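Local coordinates for protein M32 carboxypeptidase (Chitinophagaceae bacterium, PDB 7A03) that probably removes amino acids one at a time from the C-terminal end of peptides, as a metal-dependent carboxypeptidase of the M32 family, at residues Leu105-Glu108 and Ile109-Thr113; Gln130-Glu133 and Pro134-Arg138; Arg138-Glu141 and Leu142-Glu146; Gln407-His410 and Trp411-Ser415. All coordinates share one frame; numbering follows the deposited sequence.

Following the chain from the N terminus, contact 1 (105-113) comes first, near the start of helix 103-126. Contact 2 (130-138) and contact 3 (138-146) then follow on helix 129-150 and share Arg-138, contact 3 beginning where contact 2 ends. These three close no loop; each spans neighbouring turns of one helix. Contact 4 (407-415) lies far along the sequence, in the loop between helices 382-394 and 420-439, and closes a tight turn there. None nests within or crosses another. In space contact 1 packs on contacts 2 and 3 across a helical hairpin, and contact 4 touches all three, tying that late loop to the hairpin.

Contact 1. Residues Leu105-Glu108 and Ile109-Thr113; sequences LVAE and ISEAT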
loop_
_atom_site.group_PDB
_atom_site.type_symbol
_atom_site.label_atom_id
_atom_site.label_comp_id
_atom_site.label_asym_id
_atom_site.label_seq_id
_atom_site.Cartn_x
_atom_site.Cartn_y
_atom_site.Cartn_z
ATOM N N LEU A 105 8.779 -3.701 -27.375
ATOM C CA LEU A 105 9.115 -3.470 -25.971
ATOM C C LEU A 105 8.108 -4.125 -25.029
ATOM O O LEU A 105 8.492 -4.719 -24.015
ATOM C CB LEU A 105 9.221 -1.972 -25.688
ATOM C CG LEU A 105 9.602 -1.661 -24.234
ATOM C CD1 LEU A 105 10.923 -2.355 -23.875
ATOM C CD2 LEU A 105 9.689 -0.149 -24.014
ATOM N N VAL A 106 6.809 -4.037 -25.341
ATOM C CA VAL A 106 5.801 -4.720 -24.529
ATOM C C VAL A 106 6.092 -6.217 -24.469
ATOM O O VAL A 106 6.093 -6.830 -23.393
ATOM C CB VAL A 106 4.387 -4.432 -25.068
ATOM C CG1 VAL A 106 3.340 -5.075 -24.169
ATOM C CG2 VAL A 106 4.156 -2.928 -25.195
ATOM N N ALA A 107 6.362 -6.824 -25.634
ATOM C CA ALA A 107 6.638 -8.257 -25.654
ATOM C C ALA A 107 7.911 -8.596 -24.880
ATOM O O ALA A 107 7.948 -9.589 -24.139
ATOM C CB ALA A 107 6.724 -8.749 -27.101
ATOM N N GLU A 108 8.960 -7.782 -25.043
ATOM C CA GLU A 108 10.219 -8.012 -24.332
ATOM C C GLU A 108 10.032 -7.922 -22.821
ATOM O O GLU A 108 10.563 -8.753 -22.074
ATOM C CB GLU A 108 11.275 -7.017 -24.800
ATOM C CG GLU A 108 11.773 -7.286 -26.212
ATOM C CD GLU A 108 12.496 -6.100 -26.799
ATOM O OE1 GLU A 108 12.529 -5.040 -26.141
ATOM O OE2 GLU A 108 13.028 -6.224 -27.923
ATOM N N ILE A 109 9.275 -6.922 -22.356
ATOM C CA ILE A 109 8.999 -6.783 -20.928
ATOM C C ILE A 109 8.234 -7.995 -20.410
ATOM O O ILE A 109 8.529 -8.514 -19.327
ATOM C CB ILE A 109 8.266 -5.457 -20.638
ATOM C CG1 ILE A 109 9.197 -4.262 -20.881
ATOM C CG2 ILE A 109 7.716 -5.441 -19.209
ATOM C CD1 ILE A 109 8.575 -2.916 -20.573
ATOM N N SER A 110 7.257 -8.484 -21.184
ATOM C CA SER A 110 6.509 -9.661 -20.754
ATOM C C SER A 110 7.417 -10.889 -20.641
ATOM O O SER A 110 7.360 -11.638 -19.651
ATOM C CB SER A 110 5.335 -9.912 -21.709
ATOM O OG SER A 110 4.600 -11.061 -21.334
ATOM N N GLU A 111 8.260 -11.113 -21.652
ATOM C CA GLU A 111 9.159 -12.267 -21.634
ATOM C C GLU A 111 10.129 -12.179 -20.460
ATOM O O GLU A 111 10.351 -13.163 -19.739
ATOM C CB GLU A 111 9.937 -12.343 -22.951
ATOM C CG GLU A 111 9.090 -12.468 -24.216
ATOM C CD GLU A 111 9.860 -12.091 -25.483
ATOM O OE1 GLU A 111 11.092 -11.887 -25.403
ATOM O OE2 GLU A 111 9.234 -11.985 -26.561
ATOM N N ALA A 112 10.699 -10.991 -20.244
ATOM C CA ALA A 112 11.658 -10.811 -19.162
ATOM C C ALA A 112 10.999 -10.950 -17.798
ATOM O O ALA A 112 11.635 -11.425 -16.851
ATOM C CB ALA A 112 12.354 -9.459 -19.297
ATOM N N THR A 113 9.726 -10.568 -17.674
ATOM C CA THR A 113 9.029 -10.778 -16.411
ATOM C C THR A 113 8.807 -12.265 -16.139
ATOM O O THR A 113 8.994 -12.728 -15.007
ATOM C CB THR A 113 7.713 -9.997 -16.388
ATOM O OG1 THR A 113 7.963 -8.617 -16.687
ATOM C CG2 THR A 113 7.072 -10.084 -15.009
#
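Leu-105 and Ile-109 stand one turn apart on the same face of helix 103-126, and their aliphatic ends meet, with Leu-105 CD1 3.9 Å from Ile-109 CG1. The two side chains cross obliquely, and Leu-105 CG lies 4.0 Å from Ile-109 CD1. The first torsion of Ile-109 sets this up: CG1 lies beside the backbone N (chi1 -69°) and is thereby carried back over the preceding turn, 3.2 Å from Leu-105 O. Aliphatic residues suit this side of the helix, where Leu-105 is buried against Val-149 of helix 129-150. On another side Glu-111 folds back in the same sense, its CG 3.1 Å from Ala-107 O, and the small methyl of Ala-107 leaves room for the carboxylate to run past. A glutamate suits position 111, which is exposed; Glu-108, only partly exposed, lays its chain against Leu-142. The two carboxylates stay well apart.

Beneath the side chains, the alpha-helical backbone holds the spacing. Ile-109, Ser-110, Glu-111 and Ala-112 each give their N-H to the carbonyl four residues earlier, the bond from Ile-109 N to Leu-105 O measuring 2.9 Å. One turn on, Ile-109 O is gripped twice, by Thr-113 N and, from the opposite face of the carbonyl plane, by Thr-113 OG1 at 2.7 Å. The threonine hydroxyl thus finds its acceptor within its own helix. Helix 129-150 runs back antiparallel alongside, Ala-112 touching Leu-142 and Thr-113 touching Met-139.

Contact 2. Residues Gln130-Glu133 and Pro134-Arg138; sequences QVFE and PALAR
The early turns of helix 129-150 are kinked at Pro-134 and Ala-135, whose N atoms have no bond to the turn before, and a water is spliced into the backbone bonding. Pro-134 has no N-H to offer, and its CD takes the place of a donor 3.4 Å from Gln-130 O. At the next position a water bridges the gap, donating to Val-131 O at 2.7 Å and accepting from Ala-135 N at 2.8 Å. Regular bonding resumes with Leu-136 N on Phe-132 O and Ala-137 N on Glu-133 O. Proline is tolerated near a helix start, but here, just past the first turn, its ring probably pushes the turn open enough to admit the water.

Phe-132 turns its ring along the helix, CG anti to the backbone N (chi1 -174°), and CB of Leu-136 lies over one face in a CH-pi contact, 4.2 Å from the ring centroid. The Glu-133 chain bends at chi2 and meets the proline ring at about a right angle, OE1 3.4 Å from Pro-134 CD; its OE2 forms a salt bridge with Lys-380. On the hairpin side, Phe-132 meets Trp-120 of helix 103-126 edge-to-face and Ala-135 rests on Ala-119, while Leu-136 packs on Leu-382 of helix 382-394.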
loop_
_atom_site.group_PDB
_atom_site.type_symbol
_atom_site.label_atom_id
_atom_site.label_comp_id
_atom_site.label_asym_id
_atom_site.label_seq_id
_atom_site.Cartn_x
_atom_site.Cartn_y
_atom_site.Cartn_z
ATOM N N GLN A 130 22.984 -14.722 -7.169
ATOM C CA GLN A 130 23.571 -14.826 -8.501
ATOM C C GLN A 130 22.733 -15.683 -9.437
ATOM O O GLN A 130 22.854 -15.545 -10.659
ATOM C CB GLN A 130 25.018 -15.325 -8.420
ATOM C CG GLN A 130 25.931 -14.424 -7.599
ATOM C CD GLN A 130 26.031 -13.010 -8.157
ATOM O OE1 GLN A 130 25.714 -12.759 -9.322
ATOM N NE2 GLN A 130 26.466 -12.074 -7.318
ATOM N N VAL A 131 21.877 -16.549 -8.893
ATOM C CA VAL A 131 20.914 -17.266 -9.724
ATOM C C VAL A 131 19.919 -16.292 -10.343
ATOM O O VAL A 131 19.535 -16.426 -11.512
ATOM C CB VAL A 131 20.212 -18.355 -8.892
ATOM C CG1 VAL A 131 19.020 -18.913 -9.641
ATOM C CG2 VAL A 131 21.190 -19.463 -8.535
ATOM N N PHE A 132 19.491 -15.294 -9.567
ATOM C CA PHE A 132 18.536 -14.295 -10.026
ATOM C C PHE A 132 19.193 -13.211 -10.867
ATOM O O PHE A 132 18.501 -12.542 -11.641
ATOM C CB PHE A 132 17.874 -13.665 -8.790
ATOM C CG PHE A 132 16.750 -12.701 -9.093
ATOM C CD1 PHE A 132 15.680 -13.076 -9.885
ATOM C CD2 PHE A 132 16.751 -11.425 -8.539
ATOM C CE1 PHE A 132 14.636 -12.189 -10.143
ATOM C CE2 PHE A 132 15.717 -10.536 -8.797
ATOM C CZ PHE A 132 14.657 -10.920 -9.598
ATOM N N GLU A 133 20.507 -13.038 -10.741
ATOM C CA GLU A 133 21.155 -11.852 -11.297
ATOM C C GLU A 133 20.957 -11.647 -12.799
ATOM O O GLU A 133 20.719 -10.496 -13.203
ATOM C CB GLU A 133 22.631 -11.797 -10.879
ATOM C CG GLU A 133 23.310 -10.493 -11.206
ATOM C CD GLU A 133 23.707 -10.392 -12.672
ATOM O OE1 GLU A 133 23.891 -11.441 -13.322
ATOM O OE2 GLU A 133 23.795 -9.265 -13.191
ATOM N N PRO A 134 21.088 -12.657 -13.670
ATOM C CA PRO A 134 20.889 -12.386 -15.108
ATOM C C PRO A 134 19.491 -11.891 -15.455
ATOM O O PRO A 134 19.344 -10.932 -16.235
ATOM C CB PRO A 134 21.226 -13.734 -15.765
ATOM C CG PRO A 134 22.152 -14.396 -14.803
ATOM C CD PRO A 134 21.636 -14.006 -13.443
ATOM N N ALA A 135 18.456 -12.528 -14.897
ATOM C CA ALA A 135 17.087 -12.071 -15.131
ATOM C C ALA A 135 16.894 -10.640 -14.642
ATOM O O ALA A 135 16.252 -9.823 -15.317
ATOM C CB ALA A 135 16.081 -13.014 -14.472
ATOM N N LEU A 136 17.469 -10.307 -13.481
ATOM C CA LEU A 136 17.336 -8.947 -12.966
ATOM C C LEU A 136 18.079 -7.945 -13.843
ATOM O O LEU A 136 17.616 -6.816 -14.037
ATOM C CB LEU A 136 17.813 -8.867 -11.514
ATOM C CG LEU A 136 17.556 -7.507 -10.854
ATOM C CD1 LEU A 136 16.057 -7.242 -10.746
ATOM C CD2 LEU A 136 18.232 -7.397 -9.484
ATOM N N ALA A 137 19.233 -8.336 -14.385
ATOM C CA ALA A 137 19.960 -7.455 -15.294
ATOM C C ALA A 137 19.142 -7.164 -16.548
ATOM O O ALA A 137 19.067 -6.012 -17.000
ATOM C CB ALA A 137 21.293 -8.101 -15.673
ATOM N N ARG A 138 18.521 -8.203 -17.115
ATOM C CA ARG A 138 17.630 -8.022 -18.263
ATOM C C ARG A 138 16.464 -7.092 -17.920
ATOM O O ARG A 138 16.150 -6.155 -18.675
ATOM C CB ARG A 138 17.134 -9.394 -18.730
ATOM C CG ARG A 138 16.095 -9.379 -19.843
ATOM C CD ARG A 138 16.566 -8.616 -21.062
ATOM N NE ARG A 138 15.695 -8.879 -22.207
ATOM C CZ ARG A 138 15.776 -8.248 -23.374
ATOM N NH1 ARG A 138 16.690 -7.307 -23.562
ATOM N NH2 ARG A 138 14.936 -8.557 -24.353
HETATM O O HOH W 1 18.550 -15.090 -13.666
#

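Contact 3. Residues Arg138-Glu141 and Leu142-Glu146; sequences RMVE and LKRKE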
loop_
_atom_site.group_PDB
_atom_site.type_symbol
_atom_site.label_atom_id
_atom_site.label_comp_id
_atom_site.label_asym_id
_atom_site.label_seq_id
_atom_site.Cartn_x
_atom_site.Cartn_y
_atom_site.Cartn_z
ATOM N N ARG A 138 18.521 -8.203 -17.115
ATOM C CA ARG A 138 17.630 -8.022 -18.263
ATOM C C ARG A 138 16.464 -7.092 -17.920
ATOM O O ARG A 138 16.150 -6.155 -18.675
ATOM C CB ARG A 138 17.134 -9.394 -18.730
ATOM C CG ARG A 138 16.095 -9.379 -19.843
ATOM C CD ARG A 138 16.566 -8.616 -21.062
ATOM N NE ARG A 138 15.695 -8.879 -22.207
ATOM C CZ ARG A 138 15.776 -8.248 -23.374
ATOM N NH1 ARG A 138 16.690 -7.307 -23.562
ATOM N NH2 ARG A 138 14.936 -8.557 -24.353
ATOM N N MET A 139 15.820 -7.334 -16.772
ATOM C CA MET A 139 14.717 -6.489 -16.320
ATOM C C MET A 139 15.140 -5.029 -16.222
ATOM O O MET A 139 14.435 -4.131 -16.696
ATOM C CB MET A 139 14.211 -6.979 -14.963
ATOM C CG MET A 139 13.051 -6.154 -14.396
ATOM S SD MET A 139 11.577 -6.229 -15.442
ATOM C CE MET A 139 11.024 -7.887 -15.095
ATOM N N VAL A 140 16.298 -4.771 -15.607
ATOM C CA VAL A 140 16.757 -3.400 -15.415
ATOM C C VAL A 140 17.027 -2.724 -16.756
ATOM O O VAL A 140 16.690 -1.548 -16.952
ATOM C CB VAL A 140 17.987 -3.370 -14.483
ATOM C CG1 VAL A 140 18.663 -1.996 -14.501
ATOM C CG2 VAL A 140 17.574 -3.737 -13.070
ATOM N N GLU A 141 17.666 -3.443 -17.691
ATOM C CA GLU A 141 17.888 -2.887 -19.025
ATOM C C GLU A 141 16.570 -2.468 -19.670
ATOM O O GLU A 141 16.445 -1.358 -20.218
ATOM C CB GLU A 141 18.592 -3.917 -19.913
ATOM C CG GLU A 141 19.964 -4.357 -19.441
ATOM C CD GLU A 141 20.720 -5.147 -20.498
ATOM O OE1 GLU A 141 20.107 -5.509 -21.529
ATOM O OE2 GLU A 141 21.925 -5.413 -20.293
ATOM N N LEU A 142 15.568 -3.348 -19.603
ATOM C CA LEU A 142 14.286 -3.027 -20.220
ATOM C C LEU A 142 13.610 -1.855 -19.515
ATOM O O LEU A 142 12.963 -1.017 -20.159
ATOM C CB LEU A 142 13.393 -4.266 -20.275
ATOM C CG LEU A 142 13.850 -5.312 -21.304
ATOM C CD1 LEU A 142 13.035 -6.595 -21.215
ATOM C CD2 LEU A 142 13.769 -4.720 -22.700
ATOM N N LYS A 143 13.793 -1.747 -18.199
ATOM C CA LYS A 143 13.169 -0.653 -17.462
ATOM C C LYS A 143 13.788 0.684 -17.841
ATOM O O LYS A 143 13.093 1.705 -17.909
ATOM C CB LYS A 143 13.291 -0.909 -15.960
ATOM C CG LYS A 143 12.328 -1.948 -15.446
ATOM C CD LYS A 143 10.925 -1.357 -15.326
ATOM C CE LYS A 143 9.855 -2.387 -15.584
ATOM N NZ LYS A 143 8.543 -1.771 -15.253
ATOM N N ARG A 144 15.099 0.702 -18.099
ATOM C CA ARG A 144 15.718 1.939 -18.570
ATOM C C ARG A 144 15.193 2.330 -19.951
ATOM O O ARG A 144 14.847 3.505 -20.191
ATOM C CB ARG A 144 17.244 1.819 -18.537
ATOM C CG ARG A 144 17.750 1.322 -17.172
ATOM C CD ARG A 144 19.259 1.237 -17.121
ATOM N NE ARG A 144 19.863 2.517 -17.454
ATOM C CZ ARG A 144 21.148 2.681 -17.738
ATOM N NH1 ARG A 144 21.967 1.639 -17.722
ATOM N NH2 ARG A 144 21.608 3.886 -18.032
ATOM N N LYS A 145 15.077 1.345 -20.858
ATOM C CA LYS A 145 14.405 1.614 -22.135
ATOM C C LYS A 145 13.011 2.205 -21.908
ATOM O O LYS A 145 12.609 3.175 -22.572
ATOM C CB LYS A 145 14.316 0.336 -22.979
ATOM C CG LYS A 145 15.531 0.058 -23.839
ATOM C CD LYS A 145 15.536 0.936 -25.091
ATOM C CE LYS A 145 16.773 0.684 -25.954
ATOM N NZ LYS A 145 16.976 -0.758 -26.268
ATOM N N GLU A 146 12.276 1.647 -20.945
ATOM C CA GLU A 146 10.935 2.132 -20.648
ATOM C C GLU A 146 10.959 3.579 -20.167
ATOM O O GLU A 146 10.053 4.358 -20.487
ATOM C CB GLU A 146 10.286 1.227 -19.602
ATOM C CG GLU A 146 8.795 1.468 -19.402
ATOM C CD GLU A 146 8.182 0.479 -18.454
ATOM O OE1 GLU A 146 8.934 -0.223 -17.746
ATOM O OE2 GLU A 146 6.940 0.393 -18.423
#
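From Leu-142 to Lys-145 each backbone N bonds to the carbonyl oxygen four residues earlier, on Arg-138 through Glu-141, with Leu-142 N 3.0 Å from Arg-138 O. This is regular alpha-helix, the middle of helix 129-150 and the second arm of an antiparallel helical hairpin with helix 103-126.

On the side near that partner helix, Arg-138 lies along its own helix over Leu-142. The arginine bends at chi2 (55°), which lays the guanidinium flat against the leucine: CD1 of Leu-142 sits 3.6 Å above its plane, toward the rim. A long side chain with a flat, weakly hydrated face suits this place, since it can meet a methyl group and still keep its N-H groups at the edge. Around the helix, Arg-144 folds CG to 3.1 Å from Val-140 O, and its CD comes to 4.2 Å from Val-140 CG1.

Met-139 and Lys-143 point into the interior beside Phe-416, the methionine sulfur SD 4.2 Å from Lys-143 CE. Lysine serves here because its long apolar stem can pass through packed surroundings before presenting its charge. Its amine hydrogen-bonds to Gly-414 O of the loop before helix 420-439, and Glu-146, which also receives the hydroxyl of Tyr-101 on OE2, would balance the charge. Lys-143 NZ forms a salt bridge with Glu-146 OE1 at 3.0 Å, on the syn lone pair of that oxygen.

Contact 4. Residues Gln407-His410 and Trp411-Ser415; sequences QDIH and WSHGS
Ser-412 and His-413 both turn back on Ile-409. The serine hydroxyl OG donates to Ile-409 O at 2.8 Å, in the carbonyl plane and on a lone pair, whereas His-413 N makes a weak bond to the same oxygen. OG of Ser-412 sits in the crowded position between backbone N and carbonyl carbon (chi1 76°), close to the carbonyl three residues earlier. The next carbonyl is gripped twice: Ser-415 N at 3.0 Å and His-413 N approach His-410 O from opposite faces of its plane. With Gly-414 N bonded to Trp-411 O, the bond from Ser-415 completes a Schellman motif, which ends a short helical turn. Gly-414 has the positive phi of such an ending, 81°, readily adopted by a residue without a side chain. Asp-408, salt-bridged to Arg-350 and Arg-365, stands at the entry to the turn, where a water accepts from Trp-411 N at 3.0 Å, donates weakly to Asp-408 O, and lies over one face of the indole.

Ile-409 lies across one face of the His-413 imidazole, its CG1 4.0 Å from the ring centroid in a CH-pi contact, and CD1 reaches 3.5 Å from NE2 of His-413. The buried indole of Trp-411 suits its place by stacking on Phe-416 while Glu-369 OE2 satisfies its one N-H; His-410 NE2 bonds to Tyr-422 OH. The turn is wedged between helices: Ile-409 and Ser-412 against Trp-120 of helix 103-126, Trp-411 against Leu-136 of helix 129-150 and Trp-386 of helix 382-394.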
loop_
_atom_site.group_PDB
_atom_site.type_symbol
_atom_site.label_atom_id
_atom_site.label_comp_id
_atom_site.label_asym_id
_atom_site.label_seq_id
_atom_site.Cartn_x
_atom_site.Cartn_y
_atom_site.Cartn_z
ATOM N N GLN A 407 14.376 -10.962 -0.715
ATOM C CA GLN A 407 13.201 -11.098 0.142
ATOM C C GLN A 407 11.914 -10.636 -0.539
ATOM O O GLN A 407 10.849 -11.204 -0.285
ATOM C CB GLN A 407 13.402 -10.371 1.475
ATOM C CG GLN A 407 13.648 -8.864 1.369
ATOM C CD GLN A 407 13.869 -8.230 2.742
ATOM O OE1 GLN A 407 12.937 -7.712 3.349
ATOM N NE2 GLN A 407 15.103 -8.295 3.240
ATOM N N ASP A 408 11.981 -9.607 -1.373
ATOM C CA ASP A 408 10.787 -8.956 -1.893
ATOM C C ASP A 408 10.603 -9.292 -3.367
ATOM O O ASP A 408 11.571 -9.316 -4.134
ATOM C CB ASP A 408 10.853 -7.437 -1.694
ATOM C CG ASP A 408 10.467 -7.031 -0.292
ATOM O OD1 ASP A 408 9.642 -7.742 0.317
ATOM O OD2 ASP A 408 10.976 -5.999 0.204
ATOM N N ILE A 409 9.346 -9.544 -3.748
ATOM C CA ILE A 409 9.013 -10.017 -5.092
ATOM C C ILE A 409 8.944 -8.907 -6.126
ATOM O O ILE A 409 8.924 -9.202 -7.330
ATOM C CB ILE A 409 7.666 -10.765 -5.028
ATOM C CG1 ILE A 409 7.485 -11.696 -6.234
ATOM C CG2 ILE A 409 6.503 -9.776 -4.904
ATOM C CD1 ILE A 409 6.291 -12.657 -6.084
ATOM N N HIS A 410 8.957 -7.641 -5.693
ATOM C CA HIS A 410 8.553 -6.537 -6.560
ATOM C C HIS A 410 9.367 -6.501 -7.846
ATOM O O HIS A 410 8.806 -6.377 -8.944
ATOM C CB HIS A 410 8.628 -5.207 -5.798
ATOM C CG HIS A 410 7.716 -5.147 -4.608
ATOM N ND1 HIS A 410 7.778 -6.056 -3.574
ATOM C CD2 HIS A 410 6.719 -4.286 -4.291
ATOM C CE1 HIS A 410 6.859 -5.760 -2.672
ATOM N NE2 HIS A 410 6.202 -4.689 -3.084
ATOM N N TRP A 411 10.690 -6.648 -7.734
ATOM C CA TRP A 411 11.553 -6.504 -8.898
ATOM C C TRP A 411 11.291 -7.598 -9.921
ATOM O O TRP A 411 11.311 -7.338 -11.129
ATOM C CB TRP A 411 13.020 -6.496 -8.471
ATOM C CG TRP A 411 13.392 -5.261 -7.688
ATOM C CD1 TRP A 411 12.696 -4.090 -7.627
ATOM C CD2 TRP A 411 14.554 -5.078 -6.885
ATOM N NE1 TRP A 411 13.344 -3.188 -6.813
ATOM C CE2 TRP A 411 14.497 -3.769 -6.355
ATOM C CE3 TRP A 411 15.641 -5.891 -6.557
ATOM C CZ2 TRP A 411 15.486 -3.260 -5.520
ATOM C CZ3 TRP A 411 16.621 -5.382 -5.726
ATOM C CH2 TRP A 411 16.532 -4.086 -5.213
ATOM N N SER A 412 11.027 -8.828 -9.459
ATOM C CA SER A 412 10.708 -9.904 -10.398
ATOM C C SER A 412 9.416 -9.635 -11.155
ATOM O O SER A 412 9.223 -10.179 -12.251
ATOM C CB SER A 412 10.660 -11.260 -9.683
ATOM O OG SER A 412 9.481 -11.421 -8.921
ATOM N N HIS A 413 8.536 -8.799 -10.608
ATOM C CA HIS A 413 7.295 -8.429 -11.271
ATOM C C HIS A 413 7.468 -7.247 -12.203
ATOM O O HIS A 413 6.505 -6.881 -12.893
ATOM C CB HIS A 413 6.251 -8.009 -10.240
ATOM C CG HIS A 413 5.607 -9.144 -9.512
ATOM N ND1 HIS A 413 4.862 -8.948 -8.368
ATOM C CD2 HIS A 413 5.551 -10.473 -9.777
ATOM C CE1 HIS A 413 4.394 -10.111 -7.947
ATOM N NE2 HIS A 413 4.798 -11.050 -8.783
ATOM N N GLY A 414 8.646 -6.630 -12.211
ATOM C CA GLY A 414 8.876 -5.415 -12.958
ATOM C C GLY A 414 8.388 -4.165 -12.268
ATOM O O GLY A 414 8.275 -3.123 -12.916
ATOM N N SER A 415 8.103 -4.240 -10.964
ATOM C CA SER A 415 7.514 -3.122 -10.229
ATOM C C SER A 415 8.631 -2.263 -9.645
ATOM O O SER A 415 9.032 -2.399 -8.487
ATOM C CB SER A 415 6.518 -3.600 -9.176
ATOM O OG SER A 415 5.695 -4.657 -9.657
HETATM O O HOH W 2 11.874 -6.493 -4.995
#